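Local coordinates for protein 3-deoxy-D-manno-octulosonate 8-phosphate phosphatase KdsC (Haemophilus influenzae Rd, PDB 1J8D) that hydrolyses 3-deoxy-D-manno-octulosonate 8-phosphate to 3-deoxy-D-manno-octulosonate and inorganic phosphate in lipopolysaccharide biosynthesis, with magnesium as cofactor, at residues K45-A50 and M154-Q159. Sequence-based numbering, arbitrary orientation.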
# COMPACT_ATOMS: atom_id res chain seq x y z
N LYS A 45 6.10 -11.22 -20.23
CA LYS A 45 7.20 -11.42 -21.17
C LYS A 45 7.58 -12.91 -21.28
O LYS A 45 7.84 -13.42 -22.37
CB LYS A 45 8.43 -10.62 -20.74
CG LYS A 45 8.18 -9.13 -20.54
CD LYS A 45 7.73 -8.44 -21.81
CE LYS A 45 8.75 -8.58 -22.94
NZ LYS A 45 8.43 -7.72 -24.11
N MSE A 46 7.60 -13.63 -20.17
CA MSE A 46 7.95 -15.05 -20.24
C MSE A 46 6.93 -15.86 -21.03
O MSE A 46 7.30 -16.78 -21.77
CB MSE A 46 8.11 -15.63 -18.84
CG MSE A 46 9.26 -15.01 -18.12
SE MSE A 46 9.31 -15.51 -16.31
CE MSE A 46 7.55 -15.11 -15.81
N LEU A 47 5.66 -15.49 -20.89
CA LEU A 47 4.55 -16.14 -21.59
C LEU A 47 4.69 -15.90 -23.10
O LEU A 47 4.65 -16.83 -23.92
CB LEU A 47 3.26 -15.52 -21.08
CG LEU A 47 2.09 -16.38 -20.60
CD1 LEU A 47 2.56 -17.70 -20.00
CD2 LEU A 47 1.29 -15.56 -19.61
N MSE A 48 4.89 -14.65 -23.48
CA MSE A 48 4.98 -14.30 -24.89
C MSE A 48 6.21 -14.96 -25.47
O MSE A 48 6.20 -15.43 -26.60
CB MSE A 48 5.08 -12.78 -25.05
CG MSE A 48 3.87 -12.01 -24.53
SE MSE A 48 4.19 -10.14 -24.60
CE MSE A 48 5.82 -10.11 -23.70
N ASP A 49 7.26 -14.98 -24.67
CA ASP A 49 8.49 -15.57 -25.09
C ASP A 49 8.32 -17.07 -25.34
O ASP A 49 9.02 -17.65 -26.18
CB ASP A 49 9.56 -15.28 -24.04
CG ASP A 49 10.90 -15.85 -24.42
OD1 ASP A 49 11.48 -15.37 -25.42
OD2 ASP A 49 11.36 -16.79 -23.71
N ALA A 50 7.39 -17.70 -24.63
CA ALA A 50 7.14 -19.13 -24.80
C ALA A 50 6.03 -19.41 -25.82
O ALA A 50 5.37 -20.47 -25.79
CB ALA A 50 6.78 -19.77 -23.46
N MSE A 154 2.48 -21.09 -13.73
CA MSE A 154 1.66 -22.28 -13.81
C MSE A 154 1.48 -22.79 -15.25
O MSE A 154 1.47 -24.00 -15.50
CB MSE A 154 0.31 -21.98 -13.17
CG MSE A 154 -0.55 -23.18 -12.88
SE MSE A 154 -2.14 -22.63 -11.99
CE MSE A 154 -1.43 -21.37 -10.89
N ILE A 155 1.33 -21.88 -16.20
CA ILE A 155 1.16 -22.32 -17.57
C ILE A 155 2.50 -22.79 -18.13
O ILE A 155 2.59 -23.83 -18.79
CB ILE A 155 0.60 -21.20 -18.48
CG1 ILE A 155 -0.75 -20.70 -17.94
CG2 ILE A 155 0.46 -21.72 -19.91
CD1 ILE A 155 -1.28 -19.42 -18.58
N LEU A 156 3.55 -22.02 -17.87
CA LEU A 156 4.87 -22.38 -18.36
C LEU A 156 5.34 -23.71 -17.78
O LEU A 156 5.90 -24.55 -18.50
CB LEU A 156 5.86 -21.27 -18.03
CG LEU A 156 5.58 -19.99 -18.82
CD1 LEU A 156 6.65 -18.98 -18.47
CD2 LEU A 156 5.56 -20.28 -20.32
N GLN A 157 5.11 -23.91 -16.50
CA GLN A 157 5.49 -25.14 -15.85
C GLN A 157 4.74 -26.29 -16.54
O GLN A 157 5.34 -27.30 -16.95
CB GLN A 157 5.10 -25.08 -14.38
CG GLN A 157 5.50 -26.27 -13.58
CD GLN A 157 6.99 -26.34 -13.46
OE1 GLN A 157 7.63 -27.22 -14.05
NE2 GLN A 157 7.57 -25.40 -12.70
N ALA A 158 3.43 -26.13 -16.66
CA ALA A 158 2.59 -27.14 -17.27
C ALA A 158 3.00 -27.48 -18.70
O ALA A 158 2.74 -28.58 -19.17
CB ALA A 158 1.14 -26.68 -17.26
N GLN A 159 3.64 -26.54 -19.38
CA GLN A 159 4.06 -26.75 -20.75
C GLN A 159 5.52 -27.17 -20.89
O GLN A 159 6.07 -27.16 -21.97
CB GLN A 159 3.77 -25.50 -21.58
CG GLN A 159 2.33 -25.48 -22.07
CD GLN A 159 1.94 -24.21 -22.81
OE1 GLN A 159 2.73 -23.63 -23.57
NE2 GLN A 159 0.71 -23.79 -22.60
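Ile-155 meets Leu-47 through its branch carbon: CB of Ile-155 lies 4.3 Å from CD1 of Leu-47. This touch is looser than those made by Leu-156. Leu-156, one residue on, is the centre of the contact. Its CB points at helix 38-49, and CG stands beside the backbone N, anti to the carbonyl carbon (chi1 -68°). Chi2 is -178°, and the two methyls spread over different neighbours. CD1 rests on CB of Met-46 at 3.7 Å and lies 4.0 Å from the backbone O of the same residue. CD2 presses on CB of Ala-50 at 3.4 Å, tighter than usual for two carbons. CD1 of Leu-47 closes in on the same fork, 4.0 Å from CD2 of Leu-156. The two leucine side chains run aslant to each other. Leu-156 thus packs on Met-46 and Leu-47 of helix 38-49 and on Ala-50, the first residue after it to leave helical geometry. Gln-159 turns its amide elsewhere: NE2 donates to the carbonyls of Leu-5 and Ile-8. The side-chain contacts across the segments are apolar, and four of the five touching residues are buried.

The axes of helix segments 45-49 and 154-158 are 10.4 Å apart at closest approach and run 34° from parallel. Helix 163-166 adds Val-164 and Phe-165 against Leu-156, and Phe-165 also touches Met-46. Helix 2-6 covers Ile-155 with Leu-5. The contact joins helices 38-49 and 147-158 of the HAD-type fold, whose core is the parallel sheet containing strands 10-13 and 53-57.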